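Side-chain contacts in TodX (Pseudomonas putida, PDB 3BS0), which carries toluene, and probably related aromatic hydrocarbons, across the bacterial outer membrane as a beta-barrel protein of the FadL family: residues Leu166-Pro169 and Ser170-Gly174; Val59-Ser62 and His63-Ala67; Gly10-Ser13 and Arg14-Gly18; Ala175-Gln179 and Gly180-Gly184; Pro34-Leu37 and Ser38-Pro41. All coordinates share one frame; numbering follows the deposited sequence.

Interaction 1 (Leu166-Pro169 and Ser170-Gly174); sequences LLLP and SSQVG. With C8E ((hydroxyethyloxy)tri(ethyloxy)octane), chain D.
Val173 and Leu168 share a first torsion near -67°. In the valine it sets CG1 anti to the carbonyl carbon and beside Leu168 CB, at 4.1 Å, in the corner where strand 151-169 gives way to helix 170-179; in the leucine it carries CD2 toward Gln172 and CD1 toward the bound detergent C8E. The two short axes stand at 81° to each other. The CD2 methyl of Leu168 lies against the amide end of Gln172, 3.9 Å from its CD, the two side chains crossing at about a right angle. Pro169 holds the N-cap position. Its carbonyl oxygen receives two weak bonds from the first turn, from Gln172 N at 3.1 Å and from Val173 N at 3.4 Å, while its ring lies near the amide end of Gln172. Ser170 OG bonds to Gly195 O. The other methyl of Leu168, CD1, comes within 3.4 Å of the ether oxygen O18 of C8E, and Leu166 CD2 lies 4.0 Å from its C17. The corner thus rests on apolar contact and weak first-turn backbone bonds, and its leucine methyls meet the ether portion of the detergent by van der Waals contact, with no charged or hydrogen-bonding group of these side chains involved.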
loop_
_atom_site.group_PDB
_atom_site.type_symbol
_atom_site.label_atom_id
_atom_site.label_comp_id
_atom_site.label_asym_id
_atom_site.label_seq_id
_atom_site.Cartn_x
_atom_site.Cartn_y
_atom_site.Cartn_z
ATOM N N LEU A 166 -4.710 18.577 4.157
ATOM C CA LEU A 166 -4.885 18.392 5.595
ATOM C C LEU A 166 -5.008 19.644 6.497
ATOM O O LEU A 166 -4.091 20.438 6.620
ATOM C CB LEU A 166 -3.739 17.539 6.112
ATOM C CG LEU A 166 -3.590 17.290 7.613
ATOM C CD1 LEU A 166 -4.720 16.420 8.098
ATOM C CD2 LEU A 166 -2.248 16.603 7.872
ATOM N N LEU A 167 -6.144 19.781 7.158
ATOM C CA LEU A 167 -6.373 20.887 8.051
ATOM C C LEU A 167 -6.136 20.442 9.485
ATOM O O LEU A 167 -6.552 19.366 9.895
ATOM C CB LEU A 167 -7.798 21.407 7.899
ATOM C CG LEU A 167 -8.155 22.724 8.609
ATOM C CD1 LEU A 167 -9.447 23.321 8.004
ATOM C CD2 LEU A 167 -8.335 22.489 10.109
ATOM N N LEU A 168 -5.432 21.268 10.236
ATOM C CA LEU A 168 -5.179 20.989 11.624
ATOM C C LEU A 168 -5.699 22.187 12.393
ATOM O O LEU A 168 -5.175 23.297 12.263
ATOM C CB LEU A 168 -3.690 20.811 11.899
ATOM C CG LEU A 168 -3.023 19.572 11.271
ATOM C CD1 LEU A 168 -1.519 19.588 11.623
ATOM C CD2 LEU A 168 -3.692 18.277 11.763
ATOM N N PRO A 169 -6.772 21.989 13.174
ATOM C CA PRO A 169 -7.344 23.084 13.963
ATOM C C PRO A 169 -6.251 23.565 14.899
ATOM O O PRO A 169 -5.296 22.837 15.155
ATOM C CB PRO A 169 -8.494 22.414 14.693
ATOM C CG PRO A 169 -8.006 20.981 14.818
ATOM C CD PRO A 169 -7.462 20.717 13.456
ATOM N N SER A 170 -6.393 24.780 15.406
ATOM C CA SER A 170 -5.395 25.372 16.281
ATOM C C SER A 170 -4.969 24.584 17.519
ATOM O O SER A 170 -3.802 24.640 17.927
ATOM C CB SER A 170 -5.852 26.749 16.714
ATOM O OG SER A 170 -4.899 27.288 17.601
ATOM N N SER A 171 -5.896 23.864 18.144
ATOM C CA SER A 171 -5.514 23.106 19.319
ATOM C C SER A 171 -4.467 22.067 18.945
ATOM O O SER A 171 -3.501 21.869 19.688
ATOM C CB SER A 171 -6.735 22.452 19.976
ATOM O OG SER A 171 -7.421 21.566 19.103
ATOM N N GLN A 172 -4.630 21.411 17.797
ATOM C CA GLN A 172 -3.640 20.409 17.375
ATOM C C GLN A 172 -2.250 21.006 17.126
ATOM O O GLN A 172 -1.241 20.420 17.520
ATOM C CB GLN A 172 -4.109 19.645 16.129
ATOM C CG GLN A 172 -4.922 18.404 16.456
ATOM C CD GLN A 172 -5.151 17.503 15.249
ATOM O OE1 GLN A 172 -5.964 17.807 14.372
ATOM N NE2 GLN A 172 -4.426 16.386 15.196
ATOM N N VAL A 173 -2.193 22.172 16.480
ATOM C CA VAL A 173 -0.903 22.809 16.227
ATOM C C VAL A 173 -0.320 23.308 17.537
ATOM O O VAL A 173 0.894 23.261 17.729
ATOM C CB VAL A 173 -1.007 23.986 15.251
ATOM C CG1 VAL A 173 -1.392 23.496 13.877
ATOM C CG2 VAL A 173 -2.003 24.969 15.758
ATOM N N GLY A 174 -1.180 23.771 18.440
ATOM C CA GLY A 174 -0.705 24.238 19.733
ATOM C C GLY A 174 0.021 23.149 20.512
ATOM O O GLY A 174 1.075 23.386 21.089
HETATM C C1 C8E D . 4.918 4.543 3.073
HETATM C C2 C8E D . 3.917 5.577 3.345
HETATM C C3 C8E D . 4.419 6.894 3.741
HETATM C C4 C8E D . 3.317 7.771 3.549
HETATM C C5 C8E D . 3.445 8.920 4.375
HETATM C C6 C8E D . 2.291 9.755 4.160
HETATM C C7 C8E D . 2.301 10.331 5.549
HETATM C C8 C8E D . 3.370 11.298 5.816
HETATM O O9 C8E D . 3.213 12.538 6.460
HETATM C C10 C8E D . 2.295 13.459 5.749
HETATM C C11 C8E D . 2.343 14.752 6.617
HETATM O O12 C8E D . 3.308 15.844 6.118
HETATM C C13 C8E D . 2.523 17.053 5.878
HETATM C C14 C8E D . 1.873 17.836 7.083
HETATM O O15 C8E D . 2.482 18.218 8.386
HETATM C C16 C8E D . 2.297 17.102 9.359
HETATM C C17 C8E D . 0.965 17.133 10.146
HETATM O O18 C8E D . 0.776 17.081 11.563
HETATM C C19 C8E D . 0.683 15.696 12.022
HETATM C C20 C8E D . -0.529 14.984 12.723
HETATM O O21 C8E D . -0.446 14.791 14.132
#

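Interaction 2 (Val59-Ser62 and His63-Ala67). Unlike the reference sequence in segment 63-67: Ala67 (reference Pro).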
loop_
_atom_site.group_PDB
_atom_site.type_symbol
_atom_site.label_atom_id
_atom_site.label_comp_id
_atom_site.label_asym_id
_atom_site.label_seq_id
_atom_site.Cartn_x
_atom_site.Cartn_y
_atom_site.Cartn_z
ATOM N N VAL A 59 -15.626 8.969 10.564
ATOM C CA VAL A 59 -14.977 9.577 11.707
ATOM C C VAL A 59 -16.076 10.382 12.378
ATOM O O VAL A 59 -16.865 11.054 11.706
ATOM C CB VAL A 59 -13.814 10.502 11.264
ATOM C CG1 VAL A 59 -13.186 11.195 12.469
ATOM C CG2 VAL A 59 -12.744 9.684 10.562
ATOM N N HIS A 60 -16.150 10.290 13.698
ATOM C CA HIS A 60 -17.169 11.014 14.430
ATOM C C HIS A 60 -16.639 12.029 15.412
ATOM O O HIS A 60 -15.553 11.894 15.977
ATOM C CB HIS A 60 -18.092 10.046 15.164
ATOM C CG HIS A 60 -19.064 9.353 14.272
ATOM N ND1 HIS A 60 -20.197 9.969 13.789
ATOM C CD2 HIS A 60 -19.058 8.106 13.746
ATOM C CE1 HIS A 60 -20.851 9.132 13.004
ATOM N NE2 HIS A 60 -20.180 7.994 12.962
ATOM N N ASP A 61 -17.483 13.026 15.629
ATOM C CA ASP A 61 -17.222 14.144 16.508
ATOM C C ASP A 61 -17.713 13.882 17.928
ATOM O O ASP A 61 -18.357 12.867 18.210
ATOM C CB ASP A 61 -17.947 15.367 15.948
ATOM C CG ASP A 61 -17.078 16.578 15.917
ATOM O OD1 ASP A 61 -15.844 16.399 15.999
ATOM O OD2 ASP A 61 -17.615 17.699 15.799
ATOM N N SER A 62 -17.402 14.816 18.817
ATOM C CA SER A 62 -17.844 14.731 20.192
ATOM C C SER A 62 -19.196 15.410 20.236
ATOM O O SER A 62 -19.735 15.667 21.307
ATOM C CB SER A 62 -16.880 15.472 21.111
ATOM O OG SER A 62 -15.644 14.796 21.173
ATOM N N HIS A 63 -19.738 15.720 19.061
ATOM C CA HIS A 63 -21.035 16.386 18.970
ATOM C C HIS A 63 -21.981 15.630 18.047
ATOM O O HIS A 63 -23.085 16.093 17.762
ATOM C CB HIS A 63 -20.869 17.814 18.450
ATOM C CG HIS A 63 -19.889 18.641 19.227
ATOM N ND1 HIS A 63 -18.701 19.090 18.688
ATOM C CD2 HIS A 63 -19.934 19.131 20.489
ATOM C CE1 HIS A 63 -18.060 19.820 19.580
ATOM N NE2 HIS A 63 -18.786 19.860 20.684
ATOM N N GLY A 64 -21.539 14.473 17.566
ATOM C CA GLY A 64 -22.377 13.684 16.680
ATOM C C GLY A 64 -22.221 14.016 15.209
ATOM O O GLY A 64 -22.989 13.524 14.380
ATOM N N ALA A 65 -21.247 14.858 14.880
ATOM C CA ALA A 65 -20.998 15.220 13.488
ATOM C C ALA A 65 -20.152 14.129 12.840
ATOM O O ALA A 65 -19.304 13.539 13.492
ATOM C CB ALA A 65 -20.263 16.561 13.408
ATOM N N GLU A 66 -20.397 13.841 11.569
ATOM C CA GLU A 66 -19.603 12.827 10.907
ATOM C C GLU A 66 -19.016 13.277 9.579
ATOM O O GLU A 66 -19.586 14.083 8.853
ATOM C CB GLU A 66 -20.405 11.524 10.709
ATOM C CG GLU A 66 -21.420 11.522 9.578
ATOM C CD GLU A 66 -22.165 10.188 9.471
ATOM O OE1 GLU A 66 -21.494 9.156 9.206
ATOM O OE2 GLU A 66 -23.414 10.166 9.658
ATOM N N ALA A 67 -17.840 12.743 9.298
ATOM C CA ALA A 67 -17.126 12.998 8.068
ATOM C C ALA A 67 -16.856 11.595 7.566
ATOM O O ALA A 67 -16.342 10.750 8.297
ATOM C CB ALA A 67 -15.831 13.707 8.352
#
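Ala65 O is approached by two groups of the facing arm: Asp61 N donates to it over 2.9 Å, in the carbonyl plane, and His60 CA makes a CA-H...O contact with it at 3.4 Å. Farther from the turn Val59 and Ala67 form a hydrogen-bonded antiparallel pair, with Val59 N to Ala67 O at 3.0 Å and Ala67 N to Val59 O at 3.1 Å, both fairly straight. Between this pair and the closing bond lies the non-hydrogen-bonded pair His60 and Glu66. Their side chains run side by side in the same direction, the imidazole CE1 near Glu66 CB, with ring and carboxylate planes 42° apart. The carboxylate does not pair with the imidazole; its OE1 forms a salt bridge with Lys58. A serine in place of His60, lacking the imidazole, would probably open a gap beside Glu66 CB. At the tip, Asp61 OD2 accepts a weak bond from His63 ND1 at 3.4 Å, the oxygen lying at the edge of the ring and in its plane, while Ala65 CB packs on Asp61 CB at 3.6 Å. Gly64 has a positive phi of 89°, where a CB would press on the preceding carbonyl; the three-residue turn 62-64 is consistent with a type I turn followed by a G1 bulge. The hairpin joins the end of strand 44-60 to strand 66-69. On its other flank lies strand 417-433, with His60 backbone-bonded to Arg417, Ser62 OG bonded to Met415 O just before that strand, and Val59 packed on Gln418.

Interaction 3 (Gly10-Ser13 and Arg14-Gly18); sequences GAIS and RAMGG
Ile12 and Met16 supply the apolar contact, one helical turn apart and crossing obliquely. Ile12 CG1 stands opposite the backbone N (chi1 154°), and the Met16 chain runs extended from CG, which brings its terminal CE beside Ile12 CD1 and CG1, with SD 3.9 Å from CD1. Tyr23 and Arg351 touch both side chains from outside. Backbone bonds make up the second group. Arg14 N donates to Gly10 O at 3.1 Å; Met16 N to Ile12 O at 3.1 Å and Ala15 N to Ala11 O at 3.2 Å are weak. The result is a short, loosely bonded helix. It belongs to the N-terminal segment that, as in FadL, plugs the inside of the barrel, and its side chains touch strands 348-356, 390-405 and 417-433. The chain then leaves the helix through two glycines with positive phi, and Gly18 N returns a weak bond to Ser13 O at 2.9 Å. Polar and charged side chains form the last group. Ser13 OG bonds to Thr19 O. The Arg14 chain bends at its third torsion, and its guanidinium makes long, weak ion pairs with Glu7 and with Asp51 on strand 44-60.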
loop_
_atom_site.group_PDB
_atom_site.type_symbol
_atom_site.label_atom_id
_atom_site.label_comp_id
_atom_site.label_asym_id
_atom_site.label_seq_id
_atom_site.Cartn_x
_atom_site.Cartn_y
_atom_site.Cartn_z
ATOM N N GLY A 10 -1.131 -10.007 -7.235
ATOM C CA GLY A 10 -1.768 -10.818 -8.252
ATOM C C GLY A 10 -3.165 -11.266 -7.888
ATOM O O GLY A 10 -3.527 -11.307 -6.719
ATOM N N ALA A 11 -3.952 -11.616 -8.897
ATOM C CA ALA A 11 -5.320 -12.048 -8.675
ATOM C C ALA A 11 -5.406 -13.366 -7.901
ATOM O O ALA A 11 -6.302 -13.546 -7.092
ATOM C CB ALA A 11 -6.048 -12.158 -10.013
ATOM N N ILE A 12 -4.490 -14.293 -8.134
ATOM C CA ILE A 12 -4.552 -15.551 -7.402
ATOM C C ILE A 12 -3.944 -15.471 -5.997
ATOM O O ILE A 12 -4.469 -16.060 -5.047
ATOM C CB ILE A 12 -3.871 -16.725 -8.176
ATOM C CG1 ILE A 12 -3.395 -17.789 -7.180
ATOM C CG2 ILE A 12 -2.720 -16.218 -9.027
ATOM C CD1 ILE A 12 -3.478 -19.214 -7.707
ATOM N N SER A 13 -2.841 -14.743 -5.878
ATOM C CA SER A 13 -2.161 -14.585 -4.606
ATOM C C SER A 13 -3.021 -13.803 -3.617
ATOM O O SER A 13 -2.913 -13.989 -2.405
ATOM C CB SER A 13 -0.830 -13.861 -4.822
ATOM O OG SER A 13 -0.064 -13.809 -3.630
ATOM N N ARG A 14 -3.881 -12.933 -4.140
ATOM C CA ARG A 14 -4.735 -12.113 -3.304
ATOM C C ARG A 14 -6.070 -12.762 -3.031
ATOM O O ARG A 14 -6.737 -12.446 -2.048
ATOM C CB ARG A 14 -4.977 -10.760 -3.949
ATOM C CG ARG A 14 -5.876 -9.885 -3.105
ATOM C CD ARG A 14 -5.756 -8.433 -3.484
ATOM N NE ARG A 14 -4.416 -8.117 -3.961
ATOM C CZ ARG A 14 -3.887 -6.899 -3.941
ATOM N NH1 ARG A 14 -4.587 -5.880 -3.458
ATOM N NH2 ARG A 14 -2.664 -6.701 -4.415
ATOM N N ALA A 15 -6.479 -13.654 -3.915
ATOM C CA ALA A 15 -7.736 -14.347 -3.723
ATOM C C ALA A 15 -7.481 -15.449 -2.688
ATOM O O ALA A 15 -8.407 -15.992 -2.083
ATOM C CB ALA A 15 -8.198 -14.940 -5.041
ATOM N N MET A 16 -6.205 -15.754 -2.481
ATOM C CA MET A 16 -5.812 -16.784 -1.545
ATOM C C MET A 16 -5.172 -16.213 -0.294
ATOM O O MET A 16 -4.098 -16.652 0.132
ATOM C CB MET A 16 -4.870 -17.780 -2.226
ATOM C CG MET A 16 -5.588 -18.774 -3.143
ATOM S SD MET A 16 -4.424 -19.821 -3.986
ATOM C CE MET A 16 -5.330 -20.341 -5.283
ATOM N N GLY A 17 -5.855 -15.225 0.282
ATOM C CA GLY A 17 -5.420 -14.592 1.515
ATOM C C GLY A 17 -4.042 -13.971 1.601
ATOM O O GLY A 17 -3.559 -13.712 2.697
ATOM N N GLY A 18 -3.407 -13.722 0.466
ATOM C CA GLY A 18 -2.088 -13.121 0.494
ATOM C C GLY A 18 -0.981 -14.146 0.564
ATOM O O GLY A 18 0.185 -13.810 0.749
#

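Interaction 4 (Ala175-Gln179 and Gly180-Gly184)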
loop_
_atom_site.group_PDB
_atom_site.type_symbol
_atom_site.label_atom_id
_atom_site.label_comp_id
_atom_site.label_asym_id
_atom_site.label_seq_id
_atom_site.Cartn_x
_atom_site.Cartn_y
_atom_site.Cartn_z
ATOM N N ALA A 175 -0.535 21.940 20.525
ATOM C CA ALA A 175 0.077 20.832 21.246
ATOM C C ALA A 175 1.343 20.379 20.565
ATOM O O ALA A 175 2.290 20.002 21.228
ATOM C CB ALA A 175 -0.899 19.652 21.367
ATOM N N LEU A 176 1.367 20.392 19.243
ATOM C CA LEU A 176 2.572 19.973 18.532
ATOM C C LEU A 176 3.663 20.959 18.909
ATOM O O LEU A 176 4.749 20.577 19.346
ATOM C CB LEU A 176 2.332 19.999 17.020
ATOM C CG LEU A 176 1.509 18.801 16.563
ATOM C CD1 LEU A 176 1.243 18.872 15.083
ATOM C CD2 LEU A 176 2.274 17.527 16.905
ATOM N N THR A 177 3.327 22.236 18.741
ATOM C CA THR A 177 4.198 23.348 19.036
ATOM C C THR A 177 4.681 23.270 20.470
ATOM O O THR A 177 5.884 23.327 20.729
ATOM C CB THR A 177 3.454 24.679 18.809
ATOM O OG1 THR A 177 3.322 24.909 17.401
ATOM C CG2 THR A 177 4.196 25.826 19.421
ATOM N N ALA A 178 3.742 23.134 21.398
ATOM C CA ALA A 178 4.074 23.051 22.812
ATOM C C ALA A 178 4.862 21.789 23.181
ATOM O O ALA A 178 5.596 21.777 24.174
ATOM C CB ALA A 178 2.808 23.134 23.637
ATOM N N GLN A 179 4.701 20.729 22.391
ATOM C CA GLN A 179 5.415 19.475 22.623
ATOM C C GLN A 179 6.812 19.607 22.030
ATOM O O GLN A 179 7.695 18.782 22.283
ATOM C CB GLN A 179 4.721 18.308 21.917
ATOM C CG GLN A 179 3.325 17.947 22.399
ATOM C CD GLN A 179 2.654 16.911 21.497
ATOM O OE1 GLN A 179 2.557 17.086 20.276
ATOM N NE2 GLN A 179 2.186 15.828 22.099
ATOM N N GLY A 180 6.995 20.642 21.221
ATOM C CA GLY A 180 8.272 20.851 20.571
ATOM C C GLY A 180 8.361 20.093 19.252
ATOM O O GLY A 180 9.382 20.139 18.559
ATOM N N ASN A 181 7.293 19.389 18.892
ATOM C CA ASN A 181 7.295 18.636 17.645
ATOM C C ASN A 181 7.098 19.520 16.433
ATOM O O ASN A 181 7.364 19.096 15.310
ATOM C CB ASN A 181 6.236 17.538 17.678
ATOM C CG ASN A 181 6.652 16.384 18.559
ATOM O OD1 ASN A 181 7.698 15.769 18.330
ATOM N ND2 ASN A 181 5.852 16.094 19.584
ATOM N N LEU A 182 6.646 20.750 16.659
ATOM C CA LEU A 182 6.439 21.682 15.559
ATOM C C LEU A 182 7.358 22.891 15.733
ATOM O O LEU A 182 7.275 23.622 16.720
ATOM C CB LEU A 182 4.973 22.107 15.503
ATOM C CG LEU A 182 4.557 22.729 14.175
ATOM C CD1 LEU A 182 3.088 22.480 13.937
ATOM C CD2 LEU A 182 4.885 24.214 14.177
ATOM N N SER A 183 8.244 23.102 14.774
ATOM C CA SER A 183 9.181 24.206 14.875
ATOM C C SER A 183 9.312 24.957 13.577
ATOM O O SER A 183 8.626 24.658 12.597
ATOM C CB SER A 183 10.561 23.688 15.261
ATOM O OG SER A 183 10.461 22.715 16.269
ATOM N N GLY A 184 10.226 25.920 13.586
ATOM C CA GLY A 184 10.480 26.722 12.416
ATOM C C GLY A 184 10.214 28.182 12.675
ATOM O O GLY A 184 9.471 28.538 13.597
#
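A Schellman motif ends helix 170-179, and Leu176 lies at its heart, touching Asn181 and Leu182 beyond the turn. Gly180 is the residue that departs from helical angles, with a phi of 87°; a CB there would run into Gln179 O. Its N donates to Thr177 O at 2.9 Å, rising from above the carbonyl plane instead of meeting a lone pair. Leu176 O is shared more widely: Asn181 N reaches it at 2.8 Å and Leu182 N at 3.3 Å, both weak bonds, and Gln179 N adds another weak one from within the helix. These three bonds to Leu176 O are each weak, but together they gather several N-H groups round one carbonyl. The side chains also meet across the turn. Leu176 CB packs on Leu182 CB at 3.7 Å, and Leu176 CD2 touches Asn181 CB at 4.0 Å, those two side chains crossing at about a right angle. With chi1 at -163°, Leu182 swings CG to the far side from its own amide nitrogen, and CD2 lies beside Thr177 OG1 at 3.6 Å; that hydroxyl is bonded to Val173 O one turn back. Leu176 also touches a bound C8E. Past the turn, Asn181 and Ser183 bond through their backbones to Ala325 and Asp323, handing the chain on to the pairing of strands 182-183 and 320-324. The paired backbone bonds around a glycine in the left-handed (positive phi) region, with apolar contact across the turn, are the hallmark of the Schellman C-cap.

Interaction 5 (Pro34-Leu37 and Ser38-Pro41); sequences PATL and SFAP
Thr36 and Phe39 make the aromatic contact. Thr36 CA lies over one face of the Phe39 ring, 4.2 Å from its centroid and 16° off the normal, a CH-pi interaction. The CG2 methyl adds a touch on the ring at CE2, 3.9 Å away. Thr36 holds that methyl anti to its carbonyl carbon, and its OG1 (chi1 46°) bonds to Asn33 O. Backbone bonds of the i to i+3 kind come next: Phe39 N donates to Thr36 O and Ala40 N to Leu37 O, each at 3.0 Å, following Leu37 N to Pro34 O. In the first two the donor stands well above the carbonyl plane, as the tight winding of a 3-10 helix brings about. This segment lies late in the N-terminal plug, as in FadL, just before barrel strand 44-60. With an alanine at Phe39, Thr36 would probably lose the ring over its CA and methyl, and the contact with Thr226 of strand 214-228 would go with it. Polar links to the barrel wall form the third kind. Pro34 O accepts a bond from Ser142 OG, Ser38 OG makes a weak one with the same hydroxyl, and Arg94 bonds weakly to Ala40 O and Pro41 O.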
loop_
_atom_site.group_PDB
_atom_site.type_symbol
_atom_site.label_atom_id
_atom_site.label_comp_id
_atom_site.label_asym_id
_atom_site.label_seq_id
_atom_site.Cartn_x
_atom_site.Cartn_y
_atom_site.Cartn_z
ATOM N N PRO A 34 9.755 -14.655 -6.520
ATOM C CA PRO A 34 10.111 -14.985 -7.900
ATOM C C PRO A 34 10.530 -16.430 -8.147
ATOM O O PRO A 34 10.527 -16.884 -9.291
ATOM C CB PRO A 34 11.232 -13.992 -8.221
ATOM C CG PRO A 34 11.827 -13.707 -6.890
ATOM C CD PRO A 34 10.610 -13.567 -6.017
ATOM N N ALA A 35 10.890 -17.148 -7.085
ATOM C CA ALA A 35 11.305 -18.535 -7.230
ATOM C C ALA A 35 10.127 -19.385 -7.644
ATOM O O ALA A 35 10.304 -20.521 -8.087
ATOM C CB ALA A 35 11.874 -19.049 -5.937
ATOM N N THR A 36 8.919 -18.848 -7.493
ATOM C CA THR A 36 7.735 -19.599 -7.876
ATOM C C THR A 36 7.471 -19.506 -9.373
ATOM O O THR A 36 6.612 -20.214 -9.888
ATOM C CB THR A 36 6.457 -19.112 -7.153
ATOM O OG1 THR A 36 6.406 -17.678 -7.192
ATOM C CG2 THR A 36 6.407 -19.614 -5.718
ATOM N N LEU A 37 8.202 -18.644 -10.073
ATOM C CA LEU A 37 7.973 -18.497 -11.500
ATOM C C LEU A 37 8.359 -19.761 -12.259
ATOM O O LEU A 37 7.936 -19.967 -13.405
ATOM C CB LEU A 37 8.747 -17.297 -12.059
ATOM C CG LEU A 37 8.299 -15.904 -11.605
ATOM C CD1 LEU A 37 9.238 -14.882 -12.219
ATOM C CD2 LEU A 37 6.841 -15.632 -12.008
ATOM N N SER A 38 9.153 -20.617 -11.623
ATOM C CA SER A 38 9.568 -21.848 -12.279
ATOM C C SER A 38 8.432 -22.858 -12.317
ATOM O O SER A 38 8.531 -23.891 -12.986
ATOM C CB SER A 38 10.797 -22.439 -11.594
ATOM O OG SER A 38 11.976 -21.822 -12.068
ATOM N N PHE A 39 7.346 -22.549 -11.617
ATOM C CA PHE A 39 6.178 -23.421 -11.610
ATOM C C PHE A 39 5.249 -22.965 -12.730
ATOM O O PHE A 39 4.109 -23.414 -12.838
ATOM C CB PHE A 39 5.406 -23.329 -10.287
ATOM C CG PHE A 39 6.235 -23.575 -9.060
ATOM C CD1 PHE A 39 7.487 -24.171 -9.140
ATOM C CD2 PHE A 39 5.758 -23.198 -7.813
ATOM C CE1 PHE A 39 8.253 -24.376 -7.986
ATOM C CE2 PHE A 39 6.513 -23.401 -6.666
ATOM C CZ PHE A 39 7.762 -23.987 -6.751
ATOM N N ALA A 40 5.726 -22.052 -13.559
ATOM C CA ALA A 40 4.891 -21.554 -14.640
ATOM C C ALA A 40 4.804 -22.532 -15.809
ATOM O O ALA A 40 5.755 -23.268 -16.098
ATOM C CB ALA A 40 5.415 -20.213 -15.131
ATOM N N PRO A 41 3.650 -22.549 -16.498
ATOM C CA PRO A 41 3.488 -23.449 -17.635
ATOM C C PRO A 41 4.489 -23.088 -18.726
ATOM O O PRO A 41 4.861 -21.922 -18.883
ATOM C CB PRO A 41 2.038 -23.224 -18.054
ATOM C CG PRO A 41 1.765 -21.824 -17.620
ATOM C CD PRO A 41 2.435 -21.748 -16.282
#

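Overall arrangement
Interactions 1 and 4 share helix 170-179, one at its start and one at its end, with centres about 11 Å apart; the first is buried, the second a surface contact, and both lie near bound detergent. Interaction 2 is partly exposed, about 17 Å from interaction 1 between centres, and relies on strand pairing and polar side chains. Interactions 3 and 5 are buried in the N-terminal plug, about 16 Å apart between centres and roughly 36 to 52 Å from the other three. Inside the barrel, short helical turns combine apolar or CH-pi contact with polar ties to the wall; interactions 1, 2 and 4 form a strand-helix junction, a hairpin turn and a helix C-terminus.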